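Local coordinates for protein CopN (Chlamydia pneumoniae, PDB 4NRH) that probably acts as a gatekeeper of type III secretion, binding a chaperone in a complex that directs the secretion of translocator proteins, at residues 41-45 and 79-83; 68-72 and 86-90; 201-206 and 268-272; 155-160 and 193-197; 98-102 and 175-179. One frame throughout, in Å; residues are numbered along the deposited sequence.

Contact 1. Residues 41-45 and 79-83; sequences IGDDA and QGKLK
Asp43 and Leu82 bring the two backbones to within 5.3 Å, CA to CA, where a type I beta turn from Gly42 to Ala45 lies against the first turn of helix 80-97. The turn is closed by its own bond, Ala45 N to Gly42 O at 3.1 Å, and the Gly42 carbonyl that accepts it also lies against the leucine. Leu82 is the side chain that fills the gap between loop and helix. Its CG rests 3.5 Å from Gly42 O and 3.8 Å from Asp43 O, so the branch point of an apolar residue is laid on the peptide oxygens of the turn. From there CD2 goes on to Ile41, whose CG2 it meets at 4.0 Å, the two side chains crossing at nearly a right angle. In Ile41 a chi1 of -57° sets CG1 beside the backbone N and leaves CG2 anti to it, against the leucine. The small Ala45 touches the leucine only loosely at the far end of the turn, its CB 4.4 Å from Leu82 CD2. The carboxylate of Asp43 and the amide of Gln79, the N-cap residue of helix 80-97, come together at a separation too short to be reliable, so the exact pairing is doubtful. In the HrpJ-like region the loop joins helix 31-40 to helix 47-57. Through Ile41 the loop is packed on Ile50 and Leu53 of helix 47-57, while the start of helix 80-97 is bonded to helix 61-74 through Lys83 NZ and Val72 O.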
# COMPACT_ATOMS: atom_id res chain seq x y z
N ILE A 41 25.31 5.62 42.70
CA ILE A 41 25.45 4.20 42.96
C ILE A 41 26.83 3.88 43.54
O ILE A 41 27.85 4.08 42.88
CB ILE A 41 25.23 3.37 41.68
CG1 ILE A 41 23.86 3.66 41.09
CG2 ILE A 41 25.38 1.88 41.97
CD1 ILE A 41 23.68 3.14 39.68
N GLY A 42 26.85 3.39 44.77
CA GLY A 42 28.09 3.06 45.45
C GLY A 42 28.67 1.72 45.04
O GLY A 42 27.99 0.90 44.44
N ASP A 43 29.95 1.52 45.36
CA ASP A 43 30.66 0.29 45.03
C ASP A 43 30.00 -0.95 45.64
O ASP A 43 30.10 -2.05 45.10
CB ASP A 43 32.12 0.38 45.48
CG ASP A 43 32.91 1.40 44.69
OD1 ASP A 43 32.40 1.88 43.66
OD2 ASP A 43 34.05 1.72 45.10
N ASP A 44 29.34 -0.76 46.78
CA ASP A 44 28.77 -1.87 47.53
C ASP A 44 27.27 -2.02 47.29
O ASP A 44 26.57 -2.68 48.06
CB ASP A 44 29.04 -1.68 49.03
CG ASP A 44 28.48 -0.38 49.56
OD1 ASP A 44 28.20 0.53 48.75
OD2 ASP A 44 28.32 -0.26 50.80
N ALA A 45 26.78 -1.40 46.22
CA ALA A 45 25.36 -1.45 45.89
C ALA A 45 24.94 -2.82 45.38
O ALA A 45 25.62 -3.43 44.56
CB ALA A 45 25.01 -0.38 44.87
N GLN A 79 36.21 -1.50 40.20
CA GLN A 79 34.90 -1.76 40.77
C GLN A 79 34.29 -3.03 40.18
O GLN A 79 33.21 -2.99 39.59
CB GLN A 79 33.96 -0.57 40.54
CG GLN A 79 34.51 0.76 41.05
CD GLN A 79 33.67 1.94 40.61
OE1 GLN A 79 33.87 2.49 39.53
NE2 GLN A 79 32.70 2.33 41.44
N GLY A 80 35.00 -4.14 40.33
CA GLY A 80 34.58 -5.41 39.78
C GLY A 80 33.27 -5.91 40.36
O GLY A 80 32.40 -6.38 39.64
N LYS A 81 33.15 -5.80 41.68
CA LYS A 81 31.96 -6.25 42.39
C LYS A 81 30.72 -5.49 41.92
O LYS A 81 29.65 -6.08 41.74
CB LYS A 81 32.14 -6.08 43.90
CG LYS A 81 33.22 -6.97 44.50
CD LYS A 81 32.83 -8.44 44.48
CE LYS A 81 31.84 -8.77 45.57
NZ LYS A 81 31.67 -10.24 45.73
N LEU A 82 30.87 -4.18 41.73
CA LEU A 82 29.78 -3.34 41.24
C LEU A 82 29.34 -3.77 39.84
O LEU A 82 28.15 -3.87 39.56
CB LEU A 82 30.20 -1.87 41.23
CG LEU A 82 29.16 -0.80 41.59
CD1 LEU A 82 29.36 0.45 40.74
CD2 LEU A 82 27.72 -1.31 41.48
N LYS A 83 30.32 -4.01 38.97
CA LYS A 83 30.03 -4.40 37.59
C LYS A 83 29.23 -5.69 37.53
O LYS A 83 28.29 -5.81 36.74
CB LYS A 83 31.33 -4.55 36.79
CG LYS A 83 31.11 -4.98 35.34
CD LYS A 83 32.23 -4.52 34.44
CE LYS A 83 31.96 -4.91 32.99
NZ LYS A 83 32.22 -3.78 32.05

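Contact 2. Residues 68-72 and 86-90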
# COMPACT_ATOMS: atom_id res chain seq x y z
N LEU A 68 21.14 1.51 32.00
CA LEU A 68 21.76 0.29 32.50
C LEU A 68 22.88 -0.19 31.59
O LEU A 68 23.92 -0.65 32.07
CB LEU A 68 20.70 -0.80 32.68
CG LEU A 68 19.90 -0.68 33.97
CD1 LEU A 68 18.61 -1.47 33.88
CD2 LEU A 68 20.73 -1.13 35.17
N ASP A 69 22.66 -0.12 30.28
CA ASP A 69 23.71 -0.43 29.31
C ASP A 69 24.94 0.45 29.55
O ASP A 69 26.07 -0.03 29.49
CB ASP A 69 23.21 -0.24 27.88
CG ASP A 69 22.12 -1.22 27.50
OD1 ASP A 69 22.12 -2.34 28.05
OD2 ASP A 69 21.27 -0.88 26.65
N TYR A 70 24.70 1.73 29.83
CA TYR A 70 25.78 2.67 30.09
C TYR A 70 26.53 2.33 31.37
O TYR A 70 27.76 2.34 31.39
CB TYR A 70 25.24 4.10 30.17
CG TYR A 70 26.14 5.03 30.95
CD1 TYR A 70 27.33 5.49 30.41
CD2 TYR A 70 25.81 5.44 32.24
CE1 TYR A 70 28.17 6.33 31.12
CE2 TYR A 70 26.64 6.28 32.96
CZ TYR A 70 27.82 6.72 32.39
OH TYR A 70 28.65 7.56 33.10
N LEU A 71 25.79 2.04 32.43
CA LEU A 71 26.38 1.74 33.73
C LEU A 71 27.29 0.52 33.67
O LEU A 71 28.39 0.52 34.22
CB LEU A 71 25.29 1.53 34.78
CG LEU A 71 24.47 2.77 35.17
CD1 LEU A 71 23.33 2.39 36.10
CD2 LEU A 71 25.37 3.82 35.80
N VAL A 72 26.81 -0.53 33.00
CA VAL A 72 27.60 -1.74 32.82
C VAL A 72 28.87 -1.47 32.02
O VAL A 72 29.95 -1.97 32.35
CB VAL A 72 26.77 -2.83 32.10
CG1 VAL A 72 27.66 -3.99 31.66
CG2 VAL A 72 25.65 -3.34 33.01
N LEU A 86 25.76 -4.84 38.53
CA LEU A 86 25.09 -4.10 37.47
C LEU A 86 24.60 -5.02 36.35
O LEU A 86 23.51 -4.83 35.81
CB LEU A 86 26.01 -3.02 36.91
CG LEU A 86 26.23 -1.80 37.80
CD1 LEU A 86 27.45 -1.02 37.35
CD2 LEU A 86 25.00 -0.91 37.77
N ILE A 87 25.43 -6.00 36.00
CA ILE A 87 25.07 -6.96 34.96
C ILE A 87 23.84 -7.76 35.37
O ILE A 87 22.91 -7.95 34.57
CB ILE A 87 26.24 -7.93 34.65
CG1 ILE A 87 27.40 -7.17 34.01
CG2 ILE A 87 25.78 -9.06 33.74
CD1 ILE A 87 28.69 -7.97 33.95
N GLN A 88 23.82 -8.22 36.62
CA GLN A 88 22.67 -8.92 37.16
C GLN A 88 21.44 -8.02 37.18
O GLN A 88 20.34 -8.44 36.80
CB GLN A 88 22.96 -9.43 38.58
CG GLN A 88 23.97 -10.56 38.65
CD GLN A 88 24.47 -10.80 40.06
OE1 GLN A 88 25.67 -10.94 40.29
NE2 GLN A 88 23.55 -10.84 41.02
N ALA A 89 21.62 -6.79 37.63
CA ALA A 89 20.54 -5.82 37.72
C ALA A 89 19.92 -5.53 36.35
O ALA A 89 18.70 -5.46 36.22
CB ALA A 89 21.03 -4.53 38.35
N ARG A 90 20.77 -5.36 35.34
CA ARG A 90 20.29 -5.13 33.99
C ARG A 90 19.49 -6.32 33.48
O ARG A 90 18.45 -6.16 32.84
CB ARG A 90 21.45 -4.83 33.04
CG ARG A 90 21.03 -4.73 31.58
CD ARG A 90 22.15 -4.23 30.68
NE ARG A 90 23.22 -5.22 30.53
CZ ARG A 90 23.98 -5.32 29.45
NH1 ARG A 90 23.80 -4.51 28.42
NH2 ARG A 90 24.93 -6.25 29.39
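Arg90 reaches across to Asp69 with its guanidinium edge leading, and the carboxylate it meets is turned almost square to it, the two planes 82° apart. NH1 gives OD1 a bond of 2.8 Å that is nearly straight, with OD1 in the guanidinium plane. On the acid the bond arrives on the anti side, well out of the carboxylate plane. The arginine starts with CG anti to its backbone N (chi1 173°) and bends at chi3 (70°), which swings the head toward the acid. Val72 lies over one guanidinium face, its CG2 3.9 Å from NE. The same methyl lies against Leu86 CB, while the Val72 and Ile87 side chains cross at about a right angle, CG1 to CG1 4.0 Å. Leu86 in turn crosses Leu71, with Leu86 CD2 3.9 Å from Leu71 CB. Leu68 CB lies beside the aliphatic stem of Arg90. Helices 61-74 and 80-97 thus pack as an antiparallel pair, 163° between their segment directions. Branched aliphatics suit the buried seam of Leu68, Leu71, Val72 and Leu86, with Ile87 at the exposed margin. Asp69 OD2 also pairs with Lys105, so one carboxylate is shared by two basic side chains, which would probably favour its charged form.

Contact 3. Residues 201-206 and 268-272; sequences YFESRV and LFFSA
Tyr201 and Leu268 meet in a knob-into-hole packing inside the third helical domain, where long helix 179-215 is approached by helix 259-272 at 140° between the segment directions and 11.5 Å between their axes. Leu268 is the knob, and Tyr201, Phe202, Arg205 and Val206 form the hole. Its chi1 of -170° carries CG across to the other helix, and chi2 (55°) sets where the two methyls go. CD1 goes to Arg205, 3.5 Å from the aliphatic CB, and lies near the Tyr201 hydroxyl. CD2 turns the other way and sits 3.9 Å from Val206 CG2. The branch carbon CG itself comes up near the plane of the Phe202 ring, at its edge, 3.9 Å from CE1. One residue on, the Phe269 ring lies obliquely against the tip of Phe202, CD1 to CZ 4.0 Å. Alanine suits position 272, where its small CB allows Tyr201 CE2 to approach to 3.6 Å; the ring passes Ala272 obliquely and brings OH to 3.2 Å from Ser271 CB. Ser271 OG bonds back to Asn267 O within its own helix. The Phe202 ring also makes an edge-to-face pair with Tyr233, and Phe270 packs on Leu46 of the SycD chaperone chain. With no hydrogen bond joining the two segments, cohesion here rests on the fit of aromatic and aliphatic shapes: Phe202, Val206, Leu268, Phe269 and Ala272 are buried, while Tyr201 and Arg205 are partly exposed.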
# COMPACT_ATOMS: atom_id res chain seq x y z
N TYR A 201 -8.18 13.48 0.92
CA TYR A 201 -8.80 14.03 -0.27
C TYR A 201 -10.10 14.76 0.05
O TYR A 201 -10.30 15.90 -0.34
CB TYR A 201 -9.06 12.93 -1.30
CG TYR A 201 -9.73 13.42 -2.56
CD1 TYR A 201 -9.06 14.23 -3.47
CD2 TYR A 201 -11.05 13.08 -2.85
CE1 TYR A 201 -9.67 14.68 -4.62
CE2 TYR A 201 -11.67 13.53 -4.00
CZ TYR A 201 -10.98 14.33 -4.88
OH TYR A 201 -11.58 14.78 -6.03
N PHE A 202 -10.98 14.09 0.79
CA PHE A 202 -12.29 14.65 1.11
C PHE A 202 -12.22 15.82 2.09
O PHE A 202 -13.02 16.74 2.01
CB PHE A 202 -13.21 13.56 1.65
CG PHE A 202 -13.59 12.53 0.63
CD1 PHE A 202 -14.17 12.91 -0.57
CD2 PHE A 202 -13.37 11.18 0.86
CE1 PHE A 202 -14.52 11.97 -1.52
CE2 PHE A 202 -13.72 10.24 -0.09
CZ PHE A 202 -14.30 10.63 -1.28
N GLU A 203 -11.26 15.77 3.01
CA GLU A 203 -11.10 16.86 3.99
C GLU A 203 -10.85 18.19 3.28
O GLU A 203 -11.29 19.24 3.74
CB GLU A 203 -9.95 16.56 4.95
CG GLU A 203 -9.71 17.65 5.98
CD GLU A 203 -8.70 17.25 7.04
OE1 GLU A 203 -7.81 16.43 6.73
OE2 GLU A 203 -8.79 17.76 8.18
N SER A 204 -10.14 18.13 2.16
CA SER A 204 -9.86 19.32 1.37
C SER A 204 -11.04 19.70 0.46
O SER A 204 -11.42 20.87 0.40
CB SER A 204 -8.61 19.10 0.52
OG SER A 204 -8.58 19.97 -0.59
N ARG A 205 -11.60 18.72 -0.23
CA ARG A 205 -12.58 18.99 -1.28
C ARG A 205 -14.01 19.23 -0.78
O ARG A 205 -14.73 20.04 -1.36
CB ARG A 205 -12.60 17.83 -2.28
CG ARG A 205 -11.23 17.46 -2.85
CD ARG A 205 -10.56 18.62 -3.54
NE ARG A 205 -11.44 19.29 -4.49
CZ ARG A 205 -11.15 20.43 -5.11
NH1 ARG A 205 -9.98 21.02 -4.89
NH2 ARG A 205 -12.01 20.97 -5.95
N VAL A 206 -14.42 18.53 0.27
CA VAL A 206 -15.79 18.66 0.78
C VAL A 206 -16.14 20.09 1.21
O VAL A 206 -17.21 20.58 0.85
CB VAL A 206 -16.05 17.68 1.96
CG1 VAL A 206 -17.33 18.06 2.69
CG2 VAL A 206 -16.13 16.25 1.45
N LEU A 268 -17.56 14.35 -7.07
CA LEU A 268 -16.48 14.25 -6.09
C LEU A 268 -16.00 12.80 -5.97
O LEU A 268 -14.80 12.54 -5.92
CB LEU A 268 -16.94 14.78 -4.73
CG LEU A 268 -15.84 14.95 -3.69
CD1 LEU A 268 -14.75 15.83 -4.26
CD2 LEU A 268 -16.41 15.55 -2.41
N PHE A 269 -16.95 11.87 -5.91
CA PHE A 269 -16.64 10.45 -5.86
C PHE A 269 -15.89 10.00 -7.10
O PHE A 269 -14.92 9.24 -7.02
CB PHE A 269 -17.91 9.62 -5.69
CG PHE A 269 -18.42 9.58 -4.27
CD1 PHE A 269 -17.70 10.15 -3.24
CD2 PHE A 269 -19.63 8.97 -3.98
CE1 PHE A 269 -18.17 10.11 -1.94
CE2 PHE A 269 -20.11 8.92 -2.68
CZ PHE A 269 -19.38 9.49 -1.66
N PHE A 270 -16.34 10.46 -8.27
CA PHE A 270 -15.73 10.09 -9.53
C PHE A 270 -14.30 10.63 -9.62
O PHE A 270 -13.39 9.93 -10.08
CB PHE A 270 -16.56 10.60 -10.71
CG PHE A 270 -16.13 10.05 -12.04
CD1 PHE A 270 -15.15 10.69 -12.79
CD2 PHE A 270 -16.68 8.88 -12.54
CE1 PHE A 270 -14.75 10.18 -14.01
CE2 PHE A 270 -16.28 8.37 -13.76
CZ PHE A 270 -15.32 9.02 -14.50
N SER A 271 -14.12 11.87 -9.19
CA SER A 271 -12.80 12.49 -9.18
C SER A 271 -11.86 11.77 -8.22
O SER A 271 -10.65 11.72 -8.43
CB SER A 271 -12.91 13.97 -8.79
OG SER A 271 -13.85 14.64 -9.62
N ALA A 272 -12.43 11.20 -7.16
CA ALA A 272 -11.65 10.49 -6.15
C ALA A 272 -10.99 9.23 -6.71
O ALA A 272 -9.99 8.75 -6.18
CB ALA A 272 -12.53 10.13 -4.95

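Contact 4. Residues 155-160 and 193-197; sequences MAIVSS and QAVLT
The amide of Gln193 meets Ser159 with an edge: NE2 points an N-H at Ser159 OG, which lies exactly in the amide plane, and the bond of 3.0 Å is almost straight at 170°. Ser159 CB and Gln193 CG, 3.8 Å apart, come together beside it. At the other end of the amide, OE1 accepts from the backbone N of Asp24 in the SycD chaperone chain, so both ends of the group are held and its rotation is fixed. A glutamine suits this place because one flat head can donate within the chain and accept from the partner. Its chain, extended beyond CG, spans the gap between helices. Ser159 points its CB toward the neighbouring helix, and a chi1 of 69° puts OG where the amide can reach it. Ser159 OG also comes close to Ala156 O, at a distance too short to rely on, and Ser160 OG bonds to that oxygen at 3.2 Å; Ser160 N and OG reach it from opposite faces of its plane. One turn along, the contact becomes apolar: Leu196 crosses Met155 at about a right angle, CD2 lying 3.7 Å from SD and 3.8 Å from Met155 CB. Met155 also packs on Leu146 and Gln147 of helix 139-149. Helices 152-172 and 179-215 run antiparallel here, 169° between their segment directions, an arrangement typical of an antiparallel helical hairpin, with the SycD chaperone packed on Ala156, Gln193, Ala194 and Thr197.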
# COMPACT_ATOMS: atom_id res chain seq x y z
N MET A 155 -1.96 11.50 11.07
CA MET A 155 -2.01 10.04 10.91
C MET A 155 -1.04 9.52 9.86
O MET A 155 -0.51 8.42 9.99
CB MET A 155 -3.43 9.60 10.55
CG MET A 155 -4.44 9.76 11.67
SD MET A 155 -6.05 9.09 11.23
CE MET A 155 -7.09 9.87 12.47
N ALA A 156 -0.80 10.32 8.82
CA ALA A 156 0.11 9.94 7.76
C ALA A 156 1.54 9.75 8.28
O ALA A 156 2.18 8.74 8.01
CB ALA A 156 0.09 10.97 6.64
N ILE A 157 2.01 10.73 9.04
CA ILE A 157 3.33 10.66 9.66
C ILE A 157 3.40 9.51 10.66
O ILE A 157 4.38 8.77 10.71
CB ILE A 157 3.70 11.99 10.35
CG1 ILE A 157 3.88 13.10 9.31
CG2 ILE A 157 4.96 11.83 11.18
CD1 ILE A 157 4.08 14.47 9.91
N VAL A 158 2.34 9.37 11.46
CA VAL A 158 2.26 8.30 12.44
C VAL A 158 2.31 6.92 11.77
O VAL A 158 2.99 6.01 12.25
CB VAL A 158 0.97 8.41 13.28
CG1 VAL A 158 0.82 7.20 14.19
CG2 VAL A 158 0.98 9.70 14.10
N SER A 159 1.60 6.79 10.65
CA SER A 159 1.60 5.54 9.89
C SER A 159 2.99 5.22 9.36
O SER A 159 3.40 4.06 9.33
CB SER A 159 0.60 5.62 8.73
OG SER A 159 1.04 6.54 7.74
N SER A 160 3.72 6.25 8.95
CA SER A 160 5.08 6.08 8.45
C SER A 160 6.02 5.65 9.58
O SER A 160 6.92 4.84 9.36
CB SER A 160 5.59 7.37 7.81
OG SER A 160 4.83 7.70 6.66
N GLN A 193 -2.72 3.37 5.10
CA GLN A 193 -2.19 4.53 4.40
C GLN A 193 -2.99 4.82 3.14
O GLN A 193 -3.15 5.98 2.75
CB GLN A 193 -0.71 4.32 4.05
CG GLN A 193 0.21 4.24 5.25
CD GLN A 193 1.67 4.24 4.87
OE1 GLN A 193 2.08 3.54 3.94
NE2 GLN A 193 2.47 5.02 5.58
N ALA A 194 -3.50 3.77 2.50
CA ALA A 194 -4.34 3.92 1.32
C ALA A 194 -5.68 4.55 1.71
O ALA A 194 -6.16 5.47 1.04
CB ALA A 194 -4.56 2.58 0.64
N VAL A 195 -6.26 4.04 2.79
CA VAL A 195 -7.51 4.58 3.32
C VAL A 195 -7.37 6.05 3.70
O VAL A 195 -8.28 6.86 3.45
CB VAL A 195 -7.97 3.77 4.56
CG1 VAL A 195 -9.08 4.49 5.30
CG2 VAL A 195 -8.43 2.38 4.13
N LEU A 196 -6.23 6.41 4.28
CA LEU A 196 -5.97 7.78 4.70
C LEU A 196 -5.99 8.78 3.55
O LEU A 196 -6.34 9.95 3.74
CB LEU A 196 -4.62 7.87 5.43
CG LEU A 196 -4.58 7.31 6.85
CD1 LEU A 196 -3.16 7.36 7.40
CD2 LEU A 196 -5.53 8.08 7.75
N THR A 197 -5.60 8.33 2.36
CA THR A 197 -5.60 9.20 1.18
C THR A 197 -7.00 9.72 0.87
O THR A 197 -7.16 10.85 0.41
CB THR A 197 -5.04 8.47 -0.06
OG1 THR A 197 -5.91 7.39 -0.41
CG2 THR A 197 -3.65 7.93 0.22

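Contact 5. Residues 98-102 and 175-179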
# COMPACT_ATOMS: atom_id res chain seq x y z
N GLY A 98 10.70 -6.74 29.90
CA GLY A 98 10.67 -7.40 28.61
C GLY A 98 10.63 -6.44 27.43
O GLY A 98 11.49 -5.57 27.29
N ARG A 99 9.62 -6.61 26.58
CA ARG A 99 9.50 -5.81 25.36
C ARG A 99 9.26 -4.34 25.66
O ARG A 99 9.60 -3.47 24.85
CB ARG A 99 8.37 -6.35 24.49
CG ARG A 99 8.47 -5.90 23.04
CD ARG A 99 7.23 -6.27 22.25
NE ARG A 99 7.36 -5.83 20.86
CZ ARG A 99 6.35 -5.35 20.14
NH1 ARG A 99 5.14 -5.23 20.67
NH2 ARG A 99 6.56 -4.97 18.89
N THR A 100 8.68 -4.05 26.82
CA THR A 100 8.43 -2.68 27.25
C THR A 100 9.75 -1.91 27.37
O THR A 100 9.79 -0.70 27.17
CB THR A 100 7.67 -2.64 28.59
OG1 THR A 100 6.47 -3.41 28.49
CG2 THR A 100 7.32 -1.21 28.98
N ALA A 101 10.82 -2.64 27.67
CA ALA A 101 12.15 -2.03 27.77
C ALA A 101 12.94 -2.19 26.47
O ALA A 101 13.38 -1.21 25.88
CB ALA A 101 12.92 -2.63 28.93
N ILE A 102 13.12 -3.43 26.03
CA ILE A 102 13.98 -3.73 24.89
C ILE A 102 13.36 -3.31 23.55
O ILE A 102 14.02 -2.71 22.71
CB ILE A 102 14.34 -5.22 24.82
CG1 ILE A 102 14.91 -5.68 26.16
CG2 ILE A 102 15.33 -5.49 23.70
CD1 ILE A 102 16.18 -4.96 26.56
N PRO A 175 12.58 -11.87 19.55
CA PRO A 175 11.84 -12.98 20.17
C PRO A 175 10.40 -12.61 20.54
O PRO A 175 9.59 -13.50 20.80
CB PRO A 175 12.66 -13.28 21.42
CG PRO A 175 13.19 -11.94 21.81
CD PRO A 175 13.44 -11.19 20.52
N TYR A 176 10.10 -11.32 20.56
CA TYR A 176 8.81 -10.85 21.05
C TYR A 176 7.69 -10.97 20.02
O TYR A 176 6.62 -11.50 20.31
CB TYR A 176 8.93 -9.40 21.52
CG TYR A 176 10.00 -9.20 22.58
CD1 TYR A 176 9.87 -9.78 23.84
CD2 TYR A 176 11.13 -8.45 22.32
CE1 TYR A 176 10.84 -9.61 24.81
CE2 TYR A 176 12.11 -8.27 23.28
CZ TYR A 176 11.96 -8.85 24.52
OH TYR A 176 12.93 -8.68 25.48
N VAL A 177 7.94 -10.48 18.81
CA VAL A 177 6.94 -10.52 17.75
C VAL A 177 7.46 -11.26 16.53
O VAL A 177 8.49 -10.89 15.96
CB VAL A 177 6.49 -9.10 17.33
CG1 VAL A 177 5.51 -9.17 16.17
CG2 VAL A 177 5.87 -8.37 18.52
N PRO A 178 6.75 -12.33 16.12
CA PRO A 178 7.16 -13.20 15.00
C PRO A 178 7.19 -12.46 13.66
O PRO A 178 6.43 -11.52 13.45
CB PRO A 178 6.08 -14.29 15.00
CG PRO A 178 4.91 -13.68 15.68
CD PRO A 178 5.48 -12.77 16.72
N SER A 179 8.08 -12.91 12.78
CA SER A 179 8.27 -12.29 11.47
C SER A 179 6.99 -12.26 10.64
O SER A 179 6.66 -11.24 10.04
CB SER A 179 9.37 -13.03 10.70
OG SER A 179 9.34 -12.70 9.32
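Arg99 lays its side chain along Tyr176, and the first atom to touch is CB, which stands over the face of the phenol ring in a CH-pi contact, 3.9 Å from the centroid and 15° off the ring normal. CG comes next, 3.7 Å from Tyr176 CG, still over the same face but nearer the root of the ring. CD has then passed the ring and lies 3.6 Å from Tyr176 CB. This path follows from CG standing anti to the backbone N (chi1 -161°) with the chain fully extended to NE, so arginine and tyrosine slide past each other in opposite directions. At the head, Val177 CG2 sits over the centre of the guanidinium, 3.5 Å from CZ, a methyl covering the flat face. NH2 donates to Thr133 OG1, and NH1 makes a weak bond to Leu130 O. The loop between helices 152-172 and 179-215, which supplies Tyr176 and Val177, is thereby placed against the junction where helix 80-97 gives way to helix 99-105 in the HrpJ-like part of the chain. Gly98 makes that junction, leaving the first helix with positive phi, a conformation that favours glycine. Past the arginine, the phenol hydroxyl ends between Ile102, one turn into helix 99-105, and Gly98 at its start: Tyr176 OH lies 3.7 Å from Ile102 CG1 and 3.8 Å from Gly98 C. The ring's opposite face is backed by Pro175, with CG over its centre 4.0 Å above the plane.

In the fold
Contacts 1 and 2 form one cluster, their centres about 11 Å apart: they share helix 80-97 and touch directly, Ile41 CD1 meeting Leu71 CD1 at 3.7 Å. Contact 5 follows where that helix ends, its centre about 19 Å from that of contact 2. Its partner loop joins the two helices of contact 4, about 24 Å away between centres. Helix 179-215 then links contact 4 to contact 3, with centres about 17 Å apart. The series spans an elongated chain, contacts 1 and 3 lying about 65 Å apart between centres and on opposite sides of its middle. The SycD chaperone touches contacts 3 and 4; the sodium site of Ala23, Asn26 and Ile29 belongs to none of the five.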